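PDB 6DGB: IS607 family transposase IS1535 from Mycobacterium tuberculosis, which probably binds DNA and exchanges its strands as a serine recombinase of the IS607 transposon family, seen here as its C-terminal catalytic domain. Local coordinates for residues V2-R7 with R23-A28; P60-I65 with Q88-V93; E68-L73 with I92-P97; D107-L112 with R131-A136; V111-C116 with G124-A129. All blocks are in the same frame, centred on the assembly; numbering follows the deposited sequence.

Contact 1. Residues V2-R7 with R23-A28; sequences VVLYAR and RLTAWA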
# COMPACT_ATOMS: atom_id res chain seq x y z
N VAL A 2 14.69 18.33 1.09
CA VAL A 2 14.60 17.35 0.00
C VAL A 2 15.27 16.10 0.53
O VAL A 2 16.39 16.16 1.03
CB VAL A 2 15.23 17.85 -1.35
CG1 VAL A 2 15.10 16.81 -2.46
CG2 VAL A 2 14.63 19.18 -1.80
N VAL A 3 14.57 14.96 0.46
CA VAL A 3 15.05 13.67 0.95
C VAL A 3 15.22 12.75 -0.23
O VAL A 3 14.29 12.59 -1.02
CB VAL A 3 14.12 13.03 2.04
CG1 VAL A 3 14.74 11.77 2.63
CG2 VAL A 3 13.80 14.00 3.15
N LEU A 4 16.41 12.18 -0.38
CA LEU A 4 16.63 11.22 -1.44
C LEU A 4 16.46 9.89 -0.74
O LEU A 4 17.01 9.70 0.34
CB LEU A 4 18.00 11.38 -2.09
CG LEU A 4 18.37 12.76 -2.65
CD1 LEU A 4 19.70 12.70 -3.35
CD2 LEU A 4 17.33 13.29 -3.61
N TYR A 5 15.61 9.00 -1.30
CA TYR A 5 15.31 7.72 -0.68
C TYR A 5 15.50 6.52 -1.63
O TYR A 5 14.96 6.49 -2.73
CB TYR A 5 13.89 7.78 -0.07
CG TYR A 5 13.45 6.50 0.59
CD1 TYR A 5 13.72 6.25 1.94
CD2 TYR A 5 12.70 5.55 -0.11
CE1 TYR A 5 13.30 5.07 2.55
CE2 TYR A 5 12.26 4.38 0.50
CZ TYR A 5 12.56 4.14 1.83
OH TYR A 5 12.12 2.98 2.42
N ALA A 6 16.28 5.53 -1.17
CA ALA A 6 16.64 4.28 -1.86
C ALA A 6 16.18 3.08 -1.04
O ALA A 6 16.37 3.06 0.17
CB ALA A 6 18.15 4.21 -2.05
N ARG A 7 15.58 2.10 -1.71
CA ARG A 7 15.13 0.86 -1.06
C ARG A 7 15.51 -0.39 -1.85
O ARG A 7 15.57 -0.38 -3.08
CB ARG A 7 13.62 0.86 -0.71
CG ARG A 7 13.22 -0.24 0.30
CD ARG A 7 11.74 -0.54 0.39
NE ARG A 7 11.08 -0.58 -0.91
CZ ARG A 7 10.96 -1.66 -1.68
NH1 ARG A 7 11.44 -2.83 -1.28
NH2 ARG A 7 10.34 -1.57 -2.86
N ARG A 23 21.84 7.48 -9.34
CA ARG A 23 20.81 8.14 -10.14
C ARG A 23 20.17 9.32 -9.33
O ARG A 23 20.07 10.41 -9.89
CB ARG A 23 19.80 7.13 -10.70
CG ARG A 23 18.55 7.73 -11.40
CD ARG A 23 18.83 8.50 -12.70
NE ARG A 23 17.92 9.64 -12.83
CZ ARG A 23 18.30 10.88 -13.14
NH1 ARG A 23 19.58 11.14 -13.40
NH2 ARG A 23 17.40 11.86 -13.21
N LEU A 24 19.91 9.13 -8.01
CA LEU A 24 19.34 10.16 -7.10
C LEU A 24 20.21 11.40 -6.89
O LEU A 24 19.66 12.50 -6.76
CB LEU A 24 18.96 9.58 -5.74
CG LEU A 24 17.70 8.70 -5.70
CD1 LEU A 24 17.36 8.33 -4.29
CD2 LEU A 24 16.53 9.36 -6.35
N THR A 25 21.55 11.24 -6.81
CA THR A 25 22.44 12.39 -6.64
C THR A 25 22.66 13.06 -7.96
O THR A 25 22.90 14.27 -7.97
CB THR A 25 23.73 12.07 -5.90
OG1 THR A 25 24.13 10.74 -6.21
CG2 THR A 25 23.59 12.26 -4.40
N ALA A 26 22.54 12.31 -9.08
CA ALA A 26 22.64 12.90 -10.41
C ALA A 26 21.43 13.83 -10.56
O ALA A 26 21.59 14.96 -11.02
CB ALA A 26 22.61 11.82 -11.48
N TRP A 27 20.25 13.36 -10.08
CA TRP A 27 18.99 14.10 -10.10
C TRP A 27 19.18 15.40 -9.32
O TRP A 27 19.00 16.47 -9.90
CB TRP A 27 17.85 13.24 -9.52
CG TRP A 27 16.48 13.86 -9.61
CD1 TRP A 27 15.51 13.58 -10.52
CD2 TRP A 27 15.91 14.80 -8.69
NE1 TRP A 27 14.38 14.32 -10.25
CE2 TRP A 27 14.60 15.08 -9.13
CE3 TRP A 27 16.39 15.46 -7.54
CZ2 TRP A 27 13.78 16.00 -8.48
CZ3 TRP A 27 15.58 16.37 -6.90
CH2 TRP A 27 14.29 16.62 -7.35
N ALA A 28 19.62 15.32 -8.06
CA ALA A 28 19.84 16.48 -7.20
C ALA A 28 20.85 17.49 -7.73
O ALA A 28 20.54 18.67 -7.63
CB ALA A 28 20.23 16.03 -5.81
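Strand 3-7 and helix 23-28 run nearly antiparallel, their directions at 163°; the axes of these segments approach to 9.1 Å, and hydrophobic contact holds them together. Two leucines carry it. L4 points from the strand toward the helix with CG anti to its carbonyl carbon (chi1 -55°), and L24 points back from the helix with CG in the same position (chi1 -73°). The tip of L24 lies against the base of L4, CD1 of L24 being 3.8 Å from CB of L4. Leucine suits both places, because its reach lets each branched end pass the other and settle on the partner's backbone.

The apolar-to-backbone contacts follow from this. CD1 of L4 rests 3.4 Å from L24 O, and CD1 of L24 rests 3.4 Å from Y5 O. L24 O is already an acceptor within the helix, bonded by A28 N at 3.1 Å.

Smaller groups complete the apolar layer. A28 brings CB to 4.2 Å from CD1 of L4, a short side chain where the helix faces the strand. T25 offers the same methyl its CG2, while its OG1 hydrogen-bonds V21 O one turn back. At the strand's N-terminal start, V2 CG1 comes within 4.5 Å of W27 CZ3, obliquely; the indole also packs on V66 and makes a cation-pi contact with R31.

Y5 turns away from the helix, and its hydroxyl bonds E41. The leucine layer joins the first strand to the first helix of the beta-alpha-beta unit formed by strand 3-8, helix 14-30 and strand 37-42, within the parallel-sheet resolvase fold.

Contact 2. Residues P60-I65 with Q88-V93; sequences PDARVI and QGRRIV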
# COMPACT_ATOMS: atom_id res chain seq x y z
N PRO A 60 7.34 16.58 8.99
CA PRO A 60 6.72 17.56 8.07
C PRO A 60 7.71 18.41 7.28
O PRO A 60 7.30 19.06 6.32
CB PRO A 60 5.87 18.44 8.99
CG PRO A 60 5.82 17.71 10.29
CD PRO A 60 7.07 16.92 10.40
N ASP A 61 9.00 18.42 7.70
CA ASP A 61 10.07 19.16 7.05
C ASP A 61 10.49 18.51 5.73
O ASP A 61 11.09 19.21 4.90
CB ASP A 61 11.30 19.27 7.97
CG ASP A 61 11.19 20.27 9.10
OD1 ASP A 61 10.11 20.90 9.24
OD2 ASP A 61 12.19 20.43 9.84
N ALA A 62 10.24 17.17 5.55
CA ALA A 62 10.58 16.41 4.34
C ALA A 62 9.50 16.74 3.31
O ALA A 62 8.54 15.98 3.13
CB ALA A 62 10.62 14.91 4.65
N ARG A 63 9.62 17.94 2.71
CA ARG A 63 8.66 18.48 1.74
C ARG A 63 8.72 17.74 0.42
O ARG A 63 7.70 17.56 -0.22
CB ARG A 63 8.86 20.00 1.54
CG ARG A 63 7.60 20.75 1.06
CD ARG A 63 7.26 21.94 1.92
NE ARG A 63 7.01 21.52 3.29
CZ ARG A 63 5.81 21.45 3.86
NH1 ARG A 63 4.73 21.83 3.19
NH2 ARG A 63 5.68 21.03 5.11
N VAL A 64 9.92 17.33 -0.01
CA VAL A 64 10.13 16.62 -1.26
C VAL A 64 10.83 15.29 -0.96
O VAL A 64 11.85 15.26 -0.30
CB VAL A 64 10.86 17.53 -2.29
CG1 VAL A 64 11.55 16.73 -3.39
CG2 VAL A 64 9.90 18.53 -2.89
N ILE A 65 10.22 14.21 -1.41
CA ILE A 65 10.72 12.85 -1.24
C ILE A 65 10.98 12.30 -2.63
O ILE A 65 10.04 12.05 -3.40
CB ILE A 65 9.75 11.97 -0.40
CG1 ILE A 65 9.54 12.56 1.02
CG2 ILE A 65 10.25 10.51 -0.35
CD1 ILE A 65 8.47 12.05 1.75
N GLN A 88 -0.66 18.45 3.03
CA GLN A 88 0.33 19.14 3.85
C GLN A 88 1.39 19.86 2.99
O GLN A 88 2.42 20.27 3.52
CB GLN A 88 0.97 18.17 4.86
CG GLN A 88 1.43 18.89 6.12
CD GLN A 88 2.30 18.10 7.07
OE1 GLN A 88 2.74 16.98 6.79
NE2 GLN A 88 2.57 18.69 8.23
N GLY A 89 1.11 20.01 1.69
CA GLY A 89 1.98 20.66 0.71
C GLY A 89 3.33 19.99 0.48
O GLY A 89 4.30 20.65 0.08
N ARG A 90 3.37 18.68 0.74
CA ARG A 90 4.54 17.82 0.58
C ARG A 90 4.29 16.91 -0.63
O ARG A 90 3.12 16.59 -0.93
CB ARG A 90 4.78 16.98 1.86
CG ARG A 90 5.00 17.81 3.13
CD ARG A 90 4.90 16.96 4.37
NE ARG A 90 5.99 15.98 4.43
CZ ARG A 90 5.94 14.85 5.13
NH1 ARG A 90 4.86 14.54 5.85
NH2 ARG A 90 6.97 14.01 5.12
N ARG A 91 5.36 16.49 -1.33
CA ARG A 91 5.21 15.65 -2.52
C ARG A 91 6.32 14.61 -2.73
O ARG A 91 7.41 14.72 -2.19
CB ARG A 91 5.03 16.51 -3.80
CG ARG A 91 6.24 17.34 -4.19
CD ARG A 91 6.00 18.09 -5.48
NE ARG A 91 7.18 18.87 -5.85
CZ ARG A 91 7.45 20.09 -5.39
NH1 ARG A 91 6.61 20.69 -4.55
NH2 ARG A 91 8.56 20.71 -5.77
N ILE A 92 5.99 13.60 -3.56
CA ILE A 92 6.86 12.51 -3.97
C ILE A 92 7.31 12.79 -5.41
O ILE A 92 6.47 12.97 -6.30
CB ILE A 92 6.13 11.15 -3.84
CG1 ILE A 92 5.98 10.77 -2.36
CG2 ILE A 92 6.84 10.03 -4.62
CD1 ILE A 92 4.80 10.25 -2.03
N VAL A 93 8.63 12.81 -5.63
CA VAL A 93 9.18 13.00 -6.97
C VAL A 93 9.73 11.64 -7.45
O VAL A 93 10.33 10.92 -6.66
CB VAL A 93 10.20 14.17 -7.06
CG1 VAL A 93 10.65 14.39 -8.49
CG2 VAL A 93 9.61 15.46 -6.50
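Three backbone hydrogen bonds join the two segments in parallel register, the first just ahead of strand 64-65. R91 N donates to R63 O at 2.8 Å. I65 N returns a bond to R91 O at 3.0 Å. V93 N then donates to I65 O at 2.7 Å.

Before the strands, arginines satisfy the carbonyls. R90 grips A62 O side-on: NE donates at 2.9 Å from above the carbonyl plane, and NH2 at 3.2 Å along a lone pair. Arginine suits this place because NE and NH2 lie side by side in one plane and can both turn an N-H to one oxygen. Its NH1 bonds L57 O. R63, bent at chi2 and chi3, turns back so that NH2 meets P60 O at 2.8 Å, while NH1 makes a weak bond to Q88 O. V64 CG2 sits 3.8 Å from CZ of R91, over the centre of that guanidinium. G89, whose positive phi favours glycine, ends helix 78-86 in a Schellman motif. Q88 NE2 has a weak bond to A87 O of the second subunit.

This is the parallel strand pairing of a beta-alpha-beta unit, in which helix 78-86 links strands 64-67 and 91-94.

Contact 3. Residues E68-L73 with I92-P97; sequences EHRDRL and IVVADP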
# COMPACT_ATOMS: atom_id res chain seq x y z
N GLU A 68 13.74 6.57 -7.07
CA GLU A 68 14.14 6.26 -8.43
C GLU A 68 12.90 5.87 -9.22
O GLU A 68 12.60 6.51 -10.23
CB GLU A 68 15.22 5.19 -8.49
CG GLU A 68 15.72 4.95 -9.91
CD GLU A 68 16.72 3.83 -10.10
OE1 GLU A 68 16.49 2.72 -9.57
OE2 GLU A 68 17.68 4.03 -10.88
N HIS A 69 12.16 4.86 -8.75
CA HIS A 69 10.91 4.43 -9.35
C HIS A 69 9.91 4.53 -8.23
O HIS A 69 10.32 4.56 -7.06
CB HIS A 69 10.98 2.97 -9.85
CG HIS A 69 12.01 2.64 -10.90
ND1 HIS A 69 12.46 3.59 -11.82
CD2 HIS A 69 12.63 1.46 -11.16
CE1 HIS A 69 13.35 2.97 -12.58
NE2 HIS A 69 13.50 1.69 -12.22
N ARG A 70 8.60 4.56 -8.57
CA ARG A 70 7.47 4.61 -7.64
C ARG A 70 7.47 3.42 -6.67
O ARG A 70 7.31 3.63 -5.47
CB ARG A 70 6.14 4.61 -8.41
CG ARG A 70 5.31 5.89 -8.24
CD ARG A 70 4.06 5.90 -9.12
NE ARG A 70 3.21 7.06 -8.83
CZ ARG A 70 3.45 8.29 -9.28
NH1 ARG A 70 4.53 8.55 -10.01
NH2 ARG A 70 2.62 9.28 -8.98
N ASP A 71 7.71 2.18 -7.19
CA ASP A 71 7.71 0.93 -6.42
C ASP A 71 8.73 0.85 -5.28
O ASP A 71 8.64 -0.06 -4.45
CB ASP A 71 7.86 -0.29 -7.35
CG ASP A 71 9.09 -0.26 -8.22
OD1 ASP A 71 8.99 0.27 -9.36
OD2 ASP A 71 10.14 -0.79 -7.79
N ARG A 72 9.71 1.78 -5.24
CA ARG A 72 10.72 1.78 -4.18
C ARG A 72 10.14 2.37 -2.91
O ARG A 72 10.54 1.99 -1.80
CB ARG A 72 12.01 2.50 -4.62
CG ARG A 72 12.67 1.89 -5.84
CD ARG A 72 13.37 0.58 -5.56
NE ARG A 72 12.49 -0.57 -5.78
CZ ARG A 72 12.64 -1.76 -5.20
NH1 ARG A 72 13.63 -1.97 -4.35
NH2 ARG A 72 11.79 -2.74 -5.47
N LEU A 73 9.17 3.28 -3.06
CA LEU A 73 8.50 3.89 -1.94
C LEU A 73 7.46 2.91 -1.42
O LEU A 73 7.27 2.84 -0.22
CB LEU A 73 7.83 5.22 -2.34
CG LEU A 73 7.59 6.17 -1.18
CD1 LEU A 73 8.77 7.08 -0.98
CD2 LEU A 73 6.39 6.99 -1.40
N ILE A 92 5.99 13.60 -3.56
CA ILE A 92 6.86 12.51 -3.97
C ILE A 92 7.31 12.79 -5.41
O ILE A 92 6.47 12.97 -6.30
CB ILE A 92 6.13 11.15 -3.84
CG1 ILE A 92 5.98 10.77 -2.36
CG2 ILE A 92 6.84 10.03 -4.62
CD1 ILE A 92 4.80 10.25 -2.03
N VAL A 93 8.63 12.81 -5.63
CA VAL A 93 9.18 13.00 -6.97
C VAL A 93 9.73 11.64 -7.45
O VAL A 93 10.33 10.92 -6.66
CB VAL A 93 10.20 14.17 -7.06
CG1 VAL A 93 10.65 14.39 -8.49
CG2 VAL A 93 9.61 15.46 -6.50
N VAL A 94 9.44 11.27 -8.71
CA VAL A 94 9.95 10.03 -9.33
C VAL A 94 10.97 10.42 -10.39
O VAL A 94 10.63 11.10 -11.36
CB VAL A 94 8.82 9.12 -9.87
CG1 VAL A 94 9.40 7.81 -10.40
CG2 VAL A 94 7.79 8.84 -8.79
N ALA A 95 12.23 10.02 -10.19
CA ALA A 95 13.38 10.35 -11.05
C ALA A 95 13.47 9.58 -12.37
O ALA A 95 14.18 10.02 -13.28
CB ALA A 95 14.68 10.19 -10.27
N ASP A 96 12.79 8.42 -12.46
CA ASP A 96 12.77 7.53 -13.63
C ASP A 96 11.44 6.76 -13.73
O ASP A 96 10.98 6.21 -12.72
CB ASP A 96 13.93 6.49 -13.54
CG ASP A 96 15.22 6.79 -14.28
OD1 ASP A 96 15.24 7.73 -15.12
OD2 ASP A 96 16.22 6.05 -14.05
N PRO A 97 10.87 6.60 -14.94
CA PRO A 97 9.63 5.82 -15.06
C PRO A 97 9.92 4.32 -15.18
O PRO A 97 9.38 3.51 -14.42
CB PRO A 97 8.97 6.38 -16.32
CG PRO A 97 9.93 7.46 -16.86
CD PRO A 97 11.26 7.16 -16.25
O HOH W 1 8.45 2.44 -11.49
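H69 makes the straightest polar link between the segments: ND1 donates to D96 O at 3.1 Å and 154°. The oxygen lies at the ring edge, near its plane, although the donor stands well above the carbonyl plane. Histidine suits the place because a ring nitrogen at its edge can reach a main-chain oxygen, and CG of E68 lies over one face of the ring. A weaker bond runs the other way, D96 N to E68 O at 2.9 Å.

Within 68-73, R72 NE meets D71 OD2 at 3.1 Å in a salt bridge, the oxygen lying in the guanidinium plane. D71 OD1 accepts from a water at 3.1 Å, and the same water donates to P97 O at 3.3 Å, so D71 is tied indirectly to the second segment.

The acidic ends of E68 and D96 lie side by side, OE2 of E68 4.0 Å from OD2 of D96. If both are ionised they would repel, which the salt bridge of E68 with R19 may offset.

Packing lies outermost. The extended R70 crosses V94 at about a right angle, its NH1 3.5 Å from CG2 of V94; R70 NH2 forms a salt bridge with E82. L73 and I92 meet tip to tip, CD2 of L73 3.7 Å from CD1 of I92, two branched apolar ends suited to meeting each other.

R72 also pairs with D103, and R7 donates to the main-chain oxygens of D71 and R72. This arginine-rich loop after the third strand is consistent with the region that bears active-site arginines in serine recombinases.

Contact 4. Residues D107-L112 with R131-A136; sequences DMIEVL and RAVTEA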
# COMPACT_ATOMS: atom_id res chain seq x y z
N ASP A 107 8.43 -10.36 -3.97
CA ASP A 107 7.27 -9.65 -3.43
C ASP A 107 5.99 -10.46 -3.65
O ASP A 107 5.06 -10.35 -2.86
CB ASP A 107 7.17 -8.19 -3.97
CG ASP A 107 8.06 -7.16 -3.26
OD1 ASP A 107 8.89 -7.55 -2.40
OD2 ASP A 107 7.94 -5.96 -3.57
N MET A 108 5.98 -11.32 -4.70
CA MET A 108 4.87 -12.23 -5.04
C MET A 108 4.78 -13.32 -3.95
O MET A 108 3.69 -13.71 -3.54
CB MET A 108 5.13 -12.86 -6.42
CG MET A 108 3.89 -13.12 -7.25
SD MET A 108 4.17 -13.06 -9.06
CE MET A 108 4.97 -14.65 -9.35
N ILE A 109 5.95 -13.78 -3.46
CA ILE A 109 6.06 -14.78 -2.39
C ILE A 109 5.64 -14.17 -1.04
O ILE A 109 4.82 -14.79 -0.38
CB ILE A 109 7.45 -15.48 -2.36
CG1 ILE A 109 7.73 -16.18 -3.71
CG2 ILE A 109 7.55 -16.47 -1.18
CD1 ILE A 109 9.13 -16.52 -3.99
N GLU A 110 6.17 -12.99 -0.63
CA GLU A 110 5.79 -12.39 0.66
C GLU A 110 4.29 -12.02 0.73
O GLU A 110 3.71 -12.11 1.81
CB GLU A 110 6.70 -11.23 1.11
CG GLU A 110 6.52 -9.90 0.38
CD GLU A 110 7.69 -8.93 0.46
OE1 GLU A 110 8.82 -9.31 0.07
OE2 GLU A 110 7.47 -7.76 0.85
N VAL A 111 3.66 -11.71 -0.43
CA VAL A 111 2.22 -11.41 -0.54
C VAL A 111 1.43 -12.69 -0.31
O VAL A 111 0.56 -12.73 0.56
CB VAL A 111 1.86 -10.74 -1.91
CG1 VAL A 111 0.39 -10.94 -2.27
CG2 VAL A 111 2.19 -9.27 -1.91
N LEU A 112 1.71 -13.73 -1.12
CA LEU A 112 1.06 -15.02 -1.04
C LEU A 112 1.26 -15.68 0.31
O LEU A 112 0.31 -16.28 0.80
CB LEU A 112 1.52 -15.93 -2.17
CG LEU A 112 0.80 -15.80 -3.50
CD1 LEU A 112 1.73 -16.18 -4.65
CD2 LEU A 112 -0.49 -16.66 -3.52
N ARG A 131 4.78 -23.00 -4.06
CA ARG A 131 4.17 -23.87 -5.07
C ARG A 131 3.27 -23.02 -5.99
O ARG A 131 3.12 -23.33 -7.17
CB ARG A 131 3.31 -24.96 -4.43
CG ARG A 131 4.03 -25.98 -3.56
CD ARG A 131 3.06 -26.92 -2.82
NE ARG A 131 1.82 -26.24 -2.41
CZ ARG A 131 1.18 -26.43 -1.26
NH1 ARG A 131 1.66 -27.27 -0.34
NH2 ARG A 131 0.05 -25.76 -1.00
N ALA A 132 2.66 -21.96 -5.42
CA ALA A 132 1.77 -21.03 -6.11
C ALA A 132 2.53 -20.16 -7.10
O ALA A 132 2.11 -20.11 -8.26
CB ALA A 132 1.03 -20.15 -5.12
N VAL A 133 3.65 -19.50 -6.67
CA VAL A 133 4.51 -18.66 -7.52
C VAL A 133 5.07 -19.52 -8.66
O VAL A 133 5.23 -19.04 -9.78
CB VAL A 133 5.60 -17.92 -6.69
CG1 VAL A 133 6.86 -17.60 -7.49
CG2 VAL A 133 5.02 -16.65 -6.08
N THR A 134 5.24 -20.82 -8.38
CA THR A 134 5.73 -21.83 -9.31
C THR A 134 4.66 -22.15 -10.38
O THR A 134 5.00 -22.12 -11.55
CB THR A 134 6.26 -23.03 -8.49
OG1 THR A 134 7.52 -22.67 -7.90
CG2 THR A 134 6.38 -24.32 -9.31
N GLU A 135 3.39 -22.42 -9.98
CA GLU A 135 2.29 -22.73 -10.92
C GLU A 135 1.95 -21.56 -11.88
O GLU A 135 1.39 -21.78 -12.97
CB GLU A 135 1.03 -23.24 -10.19
CG GLU A 135 0.07 -24.03 -11.08
CD GLU A 135 0.41 -25.46 -11.49
OE1 GLU A 135 1.58 -25.74 -11.82
OE2 GLU A 135 -0.53 -26.29 -11.58
N ALA A 136 2.32 -20.33 -11.48
CA ALA A 136 2.13 -19.10 -12.22
C ALA A 136 3.42 -18.75 -12.94
O ALA A 136 3.97 -17.65 -12.75
CB ALA A 136 1.73 -17.99 -11.27
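Helices 107-112 and 131-135 run obliquely, their directions 130° apart, and the axes of these segments approach to 9.8 Å. They belong to a helical hairpin, helix 104-120 followed after a short turn by helix 125-135, and the contact is purely apolar.

V133 is the centre of it. Pointing toward the first helix, it sets CG2 anti to its own carbonyl carbon and inserts that methyl among three side chains. CG1 of I109 meets it at 3.6 Å, crossing at about a right angle. CD1 of L112 reaches it at the same 3.6 Å from the next turn. M108 touches it from both ends of its side chain: CB lies 3.8 Å from CG2 of V133, and the chain, folded back at chi3 (76°), brings CE to 3.8 Å from that same atom. A beta-branched valine suits the place, since its short, stiff methyl sits among three side chains, while the flexible methionine wraps round it.

The dimer adds a second layer. M108 and L112 also pack on L112 of the second subunit, V111 packs on V111 of that subunit, and R131 NH2 hydrogen-bonds E135 O there. The hairpin therefore contributes to the subunit interface as well as to its own core.

At the other end of the contact, A132 is small enough to lie under the leucine fork: its CB is 4.1 Å from CD1 and 4.1 Å from CD2 of L112.

Contact 5. Residues V111-C116 with G124-A129; sequences VLTGMC and GARNRA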
# COMPACT_ATOMS: atom_id res chain seq x y z
N VAL A 111 3.66 -11.71 -0.43
CA VAL A 111 2.22 -11.41 -0.54
C VAL A 111 1.43 -12.69 -0.31
O VAL A 111 0.56 -12.73 0.56
CB VAL A 111 1.86 -10.74 -1.91
CG1 VAL A 111 0.39 -10.94 -2.27
CG2 VAL A 111 2.19 -9.27 -1.91
N LEU A 112 1.71 -13.73 -1.12
CA LEU A 112 1.06 -15.02 -1.04
C LEU A 112 1.26 -15.68 0.31
O LEU A 112 0.31 -16.28 0.80
CB LEU A 112 1.52 -15.93 -2.17
CG LEU A 112 0.80 -15.80 -3.50
CD1 LEU A 112 1.73 -16.18 -4.65
CD2 LEU A 112 -0.49 -16.66 -3.52
N THR A 113 2.46 -15.54 0.95
CA THR A 113 2.70 -16.12 2.27
C THR A 113 1.70 -15.55 3.28
O THR A 113 0.95 -16.32 3.88
CB THR A 113 4.17 -15.96 2.73
OG1 THR A 113 5.02 -16.66 1.83
CG2 THR A 113 4.41 -16.52 4.14
N GLY A 114 1.66 -14.22 3.41
CA GLY A 114 0.78 -13.49 4.33
C GLY A 114 -0.70 -13.72 4.12
O GLY A 114 -1.46 -13.83 5.08
N MET A 115 -1.09 -13.81 2.84
CA MET A 115 -2.46 -14.07 2.42
C MET A 115 -2.84 -15.53 2.68
O MET A 115 -3.98 -15.78 3.05
CB MET A 115 -2.66 -13.64 0.97
CG MET A 115 -2.59 -12.11 0.76
SD MET A 115 -3.27 -11.55 -0.83
CE MET A 115 -3.64 -9.86 -0.47
N CYS A 116 -1.87 -16.47 2.57
CA CYS A 116 -2.03 -17.91 2.87
C CYS A 116 -2.13 -18.11 4.37
O CYS A 116 -2.87 -18.98 4.82
CB CYS A 116 -0.87 -18.74 2.31
SG CYS A 116 -0.99 -19.13 0.54
N GLY A 124 3.23 -23.81 7.30
CA GLY A 124 3.52 -24.07 5.89
C GLY A 124 3.06 -23.01 4.90
O GLY A 124 3.13 -23.25 3.70
N ALA A 125 2.63 -21.82 5.37
CA ALA A 125 2.13 -20.74 4.51
C ALA A 125 3.11 -20.29 3.40
O ALA A 125 2.67 -19.92 2.30
CB ALA A 125 1.69 -19.55 5.36
N ARG A 126 4.42 -20.33 3.68
CA ARG A 126 5.45 -19.98 2.71
C ARG A 126 5.65 -21.11 1.67
O ARG A 126 5.87 -20.83 0.49
CB ARG A 126 6.77 -19.60 3.39
CG ARG A 126 7.74 -19.00 2.40
CD ARG A 126 8.87 -18.25 3.03
NE ARG A 126 9.24 -17.12 2.17
CZ ARG A 126 10.22 -17.14 1.27
NH1 ARG A 126 10.96 -18.23 1.10
NH2 ARG A 126 10.47 -16.06 0.55
N ASN A 127 5.51 -22.37 2.09
CA ASN A 127 5.59 -23.51 1.19
C ASN A 127 4.43 -23.48 0.18
O ASN A 127 4.66 -23.78 -0.99
CB ASN A 127 5.65 -24.82 1.97
CG ASN A 127 6.94 -25.00 2.76
OD1 ASN A 127 8.03 -24.52 2.38
ND2 ASN A 127 6.84 -25.73 3.86
N ARG A 128 3.22 -23.05 0.62
CA ARG A 128 2.01 -22.87 -0.20
C ARG A 128 2.31 -21.78 -1.24
O ARG A 128 2.19 -22.05 -2.43
CB ARG A 128 0.80 -22.43 0.65
CG ARG A 128 0.28 -23.44 1.65
CD ARG A 128 -0.81 -22.80 2.49
NE ARG A 128 -1.37 -23.75 3.44
CZ ARG A 128 -2.44 -24.50 3.21
NH1 ARG A 128 -3.08 -24.42 2.04
NH2 ARG A 128 -2.90 -25.33 4.14
N ALA A 129 2.73 -20.58 -0.78
CA ALA A 129 3.13 -19.45 -1.61
C ALA A 129 4.19 -19.84 -2.66
O ALA A 129 4.16 -19.31 -3.77
CB ALA A 129 3.69 -18.34 -0.74
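The close end of the helical hairpin lies here, next to the turn, where helices 111-116 and 125-129 cross at 129° and the axes of these segments approach to 7.8 Å.

Alanines permit this nearness. A129 CB meets L112 CB at 3.5 Å, and the same methyl lies 3.3 Å from T113 OG1. One turn earlier, A125 puts CB 3.6 Å from T113 O and 4.1 Å from CB of C116. T113 wedges in beside them: its OG1, anti to the carbonyl carbon, is 3.6 Å from CG of R126, and its CG2 turns to the R126 backbone. C116 SG, likewise anti to its carbonyl carbon, lies 3.8 Å from CB of R128, so that the arginine enters with its aliphatic stem.

C116 also packs on A136 of the second subunit, which ties the hairpin to the dimer.

Since T113 OG1 bonds I109 O in its own helix, its polarity is met there. What crosses between the helices is van der Waals contact, and the close spacing is consistent with the small side chains of A125 and A129 at the crossing.

Overall arrangement
Contacts 1, 2 and 3 form one cluster on the parallel sheet, their centres 10 to 14 Å apart. Contacts 1 and 2 touch through V3 N, 2.8 Å from V64 O, and through W27 packing on V93. Contacts 2 and 3 share I92 and V93. R7 NE and NH2 reach R72 O and D71 O, which joins contact 1 to the probable active-site loop of contact 3. Contacts 4 and 5, centres 8 Å apart, share V111 and L112 in the hairpin. The centre of contact 4 is about 31 Å from that of contact 1 and 25 Å from that of contact 3, though its nearest atoms come to about 5 Å from both. Contacts 2, 4 and 5 also touch the second subunit.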